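Local coordinates for uracil-DNA glycosylase (Nitratifractor salsuginis, PDB 5X3G), which is an enzyme of the uracil-DNA glycosylase family, with an alpha/beta fold built round a four-stranded parallel sheet flanked by helices, at residues L31-A34 with L35-L38; Q151-E154 with L155-N158; E244-G247 with P248-L251. All coordinates share one frame; numbering follows the deposited sequence.

Contact 1 of 3, residues L31-A34 with L35-L38; sequences LLPA and LMTL
Thr-37 closes back onto Ala-34 at the end of helix 28-35, its backbone N donating to Ala-34 O at 2.9 Å. Its hydroxyl is directed at the same oxygen, almost in line with the C=O bond; Thr-37 OG1 is modelled 2.5 Å from Ala-34 O, shorter than a sound hydrogen bond, so the exact length is doubtful. A chi1 of 67° puts OG1 between the backbone N and the carbonyl carbon, which turns the hydroxyl back to the helix. One turn earlier, Leu-35 N reaches Leu-31 O at 2.9 Å by a nearly straight bond, and CB and CG of Leu-35 lie over that same oxygen. Leu-31 CG and Leu-35 CD1 meet 4.3 Å apart. This is the tightly packed part: Leu-31, Ala-34 and Leu-35 are buried against Leu-193 and Phe-189 of helix 179-196, and Leu-18 of helix 11-20 also packs on Leu-35.

Pro-33 and the outer side of Met-36 form the more open side, which is partly exposed. Met-36, a selenomethionine, bends at chi3 (-77°) so that its methyl returns to the helix, CE lying 3.3 Å from Leu-32 O. The same methyl touches Leu-32 CB at 4.1 Å and reaches Pro-33 CD at 4.2 Å. Pro-33 has no N-H to give to the preceding turn, and the helix kinks there. Beyond it Met-36 N still bonds to Leu-32 O, with a weak second bond to Pro-33 O, before Leu-35 to Leu-38 form a type I beta turn. As the chain leaves the helix, the backbone N-H of Thr-37 satisfies Ala-34 O and its hydroxyl probably adds to this, while selenomethionine covers the Leu-32 carbonyl with apolar atoms.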
loop_
_atom_site.group_PDB
_atom_site.type_symbol
_atom_site.label_atom_id
_atom_site.label_comp_id
_atom_site.label_asym_id
_atom_site.label_seq_id
_atom_site.Cartn_x
_atom_site.Cartn_y
_atom_site.Cartn_z
ATOM N N LEU A 31 -4.685 -5.073 15.873
ATOM C CA LEU A 31 -3.600 -5.765 15.189
ATOM C C LEU A 31 -3.198 -7.065 15.878
ATOM O O LEU A 31 -2.890 -8.051 15.199
ATOM C CB LEU A 31 -2.393 -4.828 15.078
ATOM C CG LEU A 31 -1.395 -4.976 13.935
ATOM C CD1 LEU A 31 -2.115 -5.167 12.610
ATOM C CD2 LEU A 31 -0.509 -3.738 13.887
ATOM N N LEU A 32 -3.188 -7.090 17.212
ATOM C CA LEU A 32 -2.851 -8.326 17.917
ATOM C C LEU A 32 -3.861 -9.437 17.651
ATOM O O LEU A 32 -3.432 -10.564 17.350
ATOM C CB LEU A 32 -2.692 -8.045 19.416
ATOM C CG LEU A 32 -1.263 -8.072 19.960
ATOM C CD1 LEU A 32 -0.360 -7.173 19.131
ATOM C CD2 LEU A 32 -1.239 -7.655 21.421
ATOM N N PRO A 33 -5.181 -9.215 17.743
ATOM C CA PRO A 33 -6.114 -10.276 17.320
ATOM C C PRO A 33 -5.873 -10.752 15.898
ATOM O O PRO A 33 -5.749 -11.962 15.663
ATOM C CB PRO A 33 -7.486 -9.610 17.482
ATOM C CG PRO A 33 -7.287 -8.631 18.565
ATOM C CD PRO A 33 -5.904 -8.084 18.359
ATOM N N ALA A 34 -5.790 -9.821 14.943
ATOM C CA ALA A 34 -5.545 -10.186 13.551
ATOM C C ALA A 34 -4.328 -11.093 13.422
ATOM O O ALA A 34 -4.421 -12.208 12.892
ATOM C CB ALA A 34 -5.371 -8.919 12.710
ATOM N N LEU A 35 -3.181 -10.640 13.937
ATOM C CA LEU A 35 -1.963 -11.439 13.869
ATOM C C LEU A 35 -2.124 -12.786 14.560
ATOM O O LEU A 35 -1.508 -13.774 14.139
ATOM C CB LEU A 35 -0.796 -10.671 14.483
ATOM C CG LEU A 35 -0.257 -9.516 13.644
ATOM C CD1 LEU A 35 0.739 -8.682 14.440
ATOM C CD2 LEU A 35 0.375 -10.061 12.369
HETATM N N MSE A 36 -2.945 -12.856 15.604
HETATM C CA MSE A 36 -3.098 -14.107 16.334
HETATM C C MSE A 36 -3.919 -15.134 15.558
HETATM O O MSE A 36 -4.095 -16.263 16.017
HETATM C CB MSE A 36 -3.727 -13.859 17.706
HETATM C CG MSE A 36 -2.754 -13.279 18.724
HETATM SE SE MSE A 36 -3.499 -13.132 20.518
HETATM C CE MSE A 36 -4.610 -11.550 20.293
ATOM N N THR A 37 -4.419 -14.746 14.381
ATOM C CA THR A 37 -5.091 -15.710 13.518
ATOM C C THR A 37 -4.111 -16.522 12.680
ATOM O O THR A 37 -4.500 -17.552 12.118
ATOM C CB THR A 37 -6.095 -15.001 12.604
ATOM O OG1 THR A 37 -5.396 -14.164 11.677
ATOM C CG2 THR A 37 -7.056 -14.147 13.427
ATOM N N LEU A 38 -2.856 -16.090 12.589
ATOM C CA LEU A 38 -1.843 -16.875 11.898
ATOM C C LEU A 38 -1.495 -18.119 12.705
ATOM O O LEU A 38 -1.413 -18.089 13.936
ATOM C CB LEU A 38 -0.584 -16.038 11.655
ATOM C CG LEU A 38 -0.752 -14.777 10.802
ATOM C CD1 LEU A 38 0.342 -13.762 11.103
ATOM C CD2 LEU A 38 -0.768 -15.132 9.323
#

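Contact 2 of 3, residues Q151-E154 with L155-N158; sequences QMRE and LREN
Glu-154 OE1 accepts from two backbone N-H groups, those of Gln-151 and Ser-150. Gln-151 N stands 3.1 Å from Glu-154 OE1 and approaches from above the carboxylate plane, not within it. With chi1 at -49°, Glu-154 CG lies beside its own backbone N, which sends the extended chain back toward the start of the helix. There the negative charge would probably interact favourably with the helix dipole. Gln-151 is the N-cap of helix 152-161, and its bond to the glutamate is one half of a capping box; the amide of Gln-151 is turned elsewhere, its NE2 bonding to Glu-99. The backbone carbonyl of Glu-154 serves the next turn, Glu-154 O accepting from Asn-158 N at 2.9 Å.

Along the outer side, Glu-157 and Arg-153 run side by side and point the same way. Glu-157 CG sits 3.2 Å from Arg-153 O, the oxygen that also accepts from Glu-157 N, and Glu-157 OE2 lies against Arg-153 CD at 3.6 Å. Glu-157 OE1 comes to the edge of the guanidinium near its plane, yet at 4.4 Å from Arg-153 NH1 it is beyond a salt bridge. The two charged planes are turned 65° apart. Arg-156 crosses Arg-153, one turn earlier: Arg-153 O lies over one face of the Arg-156 guanidinium, toward its rim, and Arg-156 NH1 touches Arg-153 CG at 3.8 Å, while NH2 forms a salt bridge with Glu-160. On the buried side, the selenium of Met-152, a selenomethionine, packs on Leu-155 CD2 at 3.9 Å.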
loop_
_atom_site.group_PDB
_atom_site.type_symbol
_atom_site.label_atom_id
_atom_site.label_comp_id
_atom_site.label_asym_id
_atom_site.label_seq_id
_atom_site.Cartn_x
_atom_site.Cartn_y
_atom_site.Cartn_z
ATOM N N GLN A 151 10.573 12.846 -3.929
ATOM C CA GLN A 151 10.991 11.539 -3.448
ATOM C C GLN A 151 9.777 10.636 -3.265
ATOM O O GLN A 151 8.707 11.089 -2.850
ATOM C CB GLN A 151 11.767 11.671 -2.124
ATOM C CG GLN A 151 13.144 12.305 -2.278
ATOM C CD GLN A 151 14.149 11.358 -2.904
ATOM O OE1 GLN A 151 14.215 10.181 -2.549
ATOM N NE2 GLN A 151 14.929 11.865 -3.848
HETATM N N MSE A 152 9.951 9.355 -3.586
HETATM C CA MSE A 152 8.906 8.349 -3.392
HETATM C C MSE A 152 8.516 8.247 -1.920
HETATM O O MSE A 152 7.351 7.994 -1.588
HETATM C CB MSE A 152 9.381 6.995 -3.934
HETATM C CG MSE A 152 8.540 5.797 -3.549
HETATM SE SE MSE A 152 6.779 5.827 -4.376
HETATM C CE MSE A 152 7.284 5.446 -6.221
ATOM N N ARG A 153 9.501 8.458 -1.042
ATOM C CA ARG A 153 9.215 8.542 0.387
ATOM C C ARG A 153 8.127 9.570 0.668
ATOM O O ARG A 153 7.227 9.328 1.482
ATOM C CB ARG A 153 10.484 8.896 1.166
ATOM C CG ARG A 153 10.305 8.838 2.680
ATOM C CD ARG A 153 11.180 9.841 3.435
ATOM N NE ARG A 153 12.373 10.256 2.701
ATOM C CZ ARG A 153 12.627 11.509 2.333
ATOM N NH1 ARG A 153 11.771 12.478 2.632
ATOM N NH2 ARG A 153 13.740 11.795 1.670
ATOM N N GLU A 154 8.186 10.720 -0.011
ATOM C CA GLU A 154 7.218 11.788 0.227
ATOM C C GLU A 154 5.851 11.462 -0.362
ATOM O O GLU A 154 4.832 11.926 0.160
ATOM C CB GLU A 154 7.743 13.102 -0.348
ATOM C CG GLU A 154 9.174 13.420 0.046
ATOM C CD GLU A 154 9.707 14.655 -0.650
ATOM O OE1 GLU A 154 9.447 14.815 -1.861
ATOM O OE2 GLU A 154 10.381 15.469 0.014
ATOM N N LEU A 155 5.806 10.694 -1.454
ATOM C CA LEU A 155 4.523 10.222 -1.967
ATOM C C LEU A 155 3.869 9.254 -0.988
ATOM O O LEU A 155 2.660 9.334 -0.736
ATOM C CB LEU A 155 4.711 9.566 -3.336
ATOM C CG LEU A 155 3.512 8.860 -3.977
ATOM C CD1 LEU A 155 2.331 9.808 -4.097
ATOM C CD2 LEU A 155 3.883 8.294 -5.342
ATOM N N ARG A 156 4.655 8.331 -0.429
ATOM C CA ARG A 156 4.160 7.472 0.645
ATOM C C ARG A 156 3.637 8.301 1.817
ATOM O O ARG A 156 2.517 8.084 2.307
ATOM C CB ARG A 156 5.284 6.528 1.082
ATOM C CG ARG A 156 4.907 5.440 2.073
ATOM C CD ARG A 156 5.135 5.905 3.502
ATOM N NE ARG A 156 6.559 6.003 3.816
ATOM C CZ ARG A 156 7.045 6.595 4.902
ATOM N NH1 ARG A 156 8.355 6.641 5.105
ATOM N NH2 ARG A 156 6.220 7.141 5.786
ATOM N N GLU A 157 4.440 9.267 2.271
ATOM C CA GLU A 157 4.036 10.128 3.378
ATOM C C GLU A 157 2.747 10.874 3.063
ATOM O O GLU A 157 1.918 11.093 3.950
ATOM C CB GLU A 157 5.154 11.118 3.705
ATOM C CG GLU A 157 6.377 10.492 4.351
ATOM C CD GLU A 157 7.527 11.472 4.486
ATOM O OE1 GLU A 157 7.554 12.472 3.737
ATOM O OE2 GLU A 157 8.405 11.244 5.343
ATOM N N ASN A 158 2.562 11.276 1.803
ATOM C CA ASN A 158 1.336 11.972 1.425
ATOM C C ASN A 158 0.142 11.026 1.387
ATOM O O ASN A 158 -0.977 11.437 1.712
ATOM C CB ASN A 158 1.509 12.662 0.073
ATOM C CG ASN A 158 2.397 13.887 0.150
ATOM O OD1 ASN A 158 2.712 14.378 1.238
ATOM N ND2 ASN A 158 2.792 14.399 -1.008
#

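Contact 3 of 3, residues E244-G247 with P248-L251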
loop_
_atom_site.group_PDB
_atom_site.type_symbol
_atom_site.label_atom_id
_atom_site.label_comp_id
_atom_site.label_asym_id
_atom_site.label_seq_id
_atom_site.Cartn_x
_atom_site.Cartn_y
_atom_site.Cartn_z
ATOM N N GLU A 244 -11.254 11.606 -9.633
ATOM C CA GLU A 244 -12.125 12.064 -8.561
ATOM C C GLU A 244 -11.751 11.452 -7.218
ATOM O O GLU A 244 -11.901 12.112 -6.182
ATOM C CB GLU A 244 -13.587 11.767 -8.894
ATOM C CG GLU A 244 -14.555 12.307 -7.852
ATOM C CD GLU A 244 -16.002 12.242 -8.291
ATOM O OE1 GLU A 244 -16.261 11.803 -9.430
ATOM O OE2 GLU A 244 -16.881 12.632 -7.493
ATOM N N LEU A 245 -11.256 10.213 -7.201
ATOM C CA LEU A 245 -10.864 9.628 -5.922
ATOM C C LEU A 245 -9.568 10.241 -5.396
ATOM O O LEU A 245 -9.505 10.682 -4.243
ATOM C CB LEU A 245 -10.723 8.111 -6.050
ATOM C CG LEU A 245 -10.153 7.418 -4.808
ATOM C CD1 LEU A 245 -11.013 7.703 -3.589
ATOM C CD2 LEU A 245 -10.040 5.923 -5.035
ATOM N N PHE A 246 -8.529 10.289 -6.228
ATOM C CA PHE A 246 -7.204 10.691 -5.771
ATOM C C PHE A 246 -6.935 12.179 -5.921
ATOM O O PHE A 246 -6.029 12.696 -5.260
ATOM C CB PHE A 246 -6.132 9.906 -6.528
ATOM C CG PHE A 246 -6.170 8.435 -6.261
ATOM C CD1 PHE A 246 -5.795 7.932 -5.025
ATOM C CD2 PHE A 246 -6.590 7.553 -7.238
ATOM C CE1 PHE A 246 -5.836 6.575 -4.774
ATOM C CE2 PHE A 246 -6.629 6.197 -6.992
ATOM C CZ PHE A 246 -6.257 5.706 -5.760
ATOM N N GLY A 247 -7.681 12.866 -6.779
ATOM C CA GLY A 247 -7.539 14.292 -6.972
ATOM C C GLY A 247 -7.503 15.093 -5.684
ATOM O O GLY A 247 -6.571 15.864 -5.444
ATOM N N PRO A 248 -8.517 14.929 -4.824
ATOM C CA PRO A 248 -8.534 15.686 -3.560
ATOM C C PRO A 248 -7.356 15.404 -2.651
ATOM O O PRO A 248 -7.115 16.178 -1.716
ATOM C CB PRO A 248 -9.852 15.246 -2.909
ATOM C CG PRO A 248 -10.710 14.851 -4.053
ATOM C CD PRO A 248 -9.782 14.203 -5.034
HETATM N N MSE A 249 -6.613 14.334 -2.892
HETATM C CA MSE A 249 -5.488 13.993 -2.041
HETATM C C MSE A 249 -4.247 14.794 -2.392
HETATM O O MSE A 249 -3.373 14.990 -1.545
HETATM C CB MSE A 249 -5.198 12.503 -2.140
HETATM C CG MSE A 249 -6.368 11.627 -1.771
HETATM SE SE MSE A 249 -5.753 9.785 -1.582
HETATM C CE MSE A 249 -7.433 8.834 -1.829
ATOM N N ASP A 250 -4.203 15.260 -3.639
ATOM C CA ASP A 250 -3.050 15.942 -4.230
ATOM C C ASP A 250 -1.745 15.321 -3.739
ATOM O O ASP A 250 -0.908 15.964 -3.104
ATOM C CB ASP A 250 -3.084 17.444 -3.948
ATOM C CG ASP A 250 -2.269 18.242 -4.956
ATOM O OD1 ASP A 250 -1.559 17.626 -5.781
ATOM O OD2 ASP A 250 -2.334 19.489 -4.921
ATOM N N LEU A 251 -1.593 14.032 -4.056
ATOM C CA LEU A 251 -0.514 13.225 -3.499
ATOM C C LEU A 251 0.869 13.677 -3.950
ATOM O O LEU A 251 1.860 13.329 -3.297
ATOM C CB LEU A 251 -0.730 11.760 -3.873
ATOM C CG LEU A 251 -1.983 11.137 -3.251
ATOM C CD1 LEU A 251 -2.379 9.862 -3.976
ATOM C CD2 LEU A 251 -1.756 10.867 -1.769
HETATM O O HOH W 1 -3.356 12.960 -5.957
#
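The backbone of residues 246-250 coils by i to i+3 bonds, Met-249 N giving to Phe-246 O at 2.9 Å and Asp-250 N to Gly-247 O at 3.0 Å. Pro-248 has no N-H for the turn before it, and its CD instead lies 3.2 Å from Glu-244 O. Asp-250 then takes a left-handed backbone conformation, and its OD1 forms a salt bridge with Arg-127.

Met-249, a selenomethionine, lies across Phe-246. Its chain is extended beyond CG, which carries the selenium to the edge of the ring, 76° off the ring normal and 5.2 Å from the centroid of Phe-246. The terminal methyl goes further, and Met-249 CE meets Phe-246 CD1 at 3.7 Å. The same methyl also touches Leu-245 CD1 at 4.1 Å, while Leu-245 CD2 lies over one face of the Phe-246 ring, toward its rim. Leu-251 brings its CD1 within 4.1 Å of Phe-246 CD1. Beyond this cluster, Phe-119 stacks edge-to-face with Phe-246, and Leu-228 of strand 225-228 packs against both Leu-245 and Phe-246.

A water joins the ends of the turn, donating to Phe-246 O and accepting from Leu-251 N, each at 2.8 Å. Beside the Met-aromatic contact, the 3-10 turn after helix 240-246 thus closes in a way that resembles a Schellman motif: Asp-250 is the left-handed residue, its N bonds to Gly-247 O, and the water bridges Leu-251 N and Phe-246 O in place of a direct link.

In the fold
Contacts 2 and 3 are neighbours, with centres 14 Å apart, whereas contact 1 lies on the opposite side of the chain's centre, 28 Å from the centre of contact 2 and 32 Å from that of contact 3. Its nearest atoms are still about 15 Å from contact 2. Asn-158 of contact 2 probably donates from ND2 to Leu-251 O of contact 3 at 2.7 Å, and Leu-155 CD1 packs on Leu-251 CB at 3.6 Å. The C-terminal loop is thereby fastened to helix 152-161, which leads into edge strand 164-168, while helix 240-246 packs on the other edge strand, 225-228.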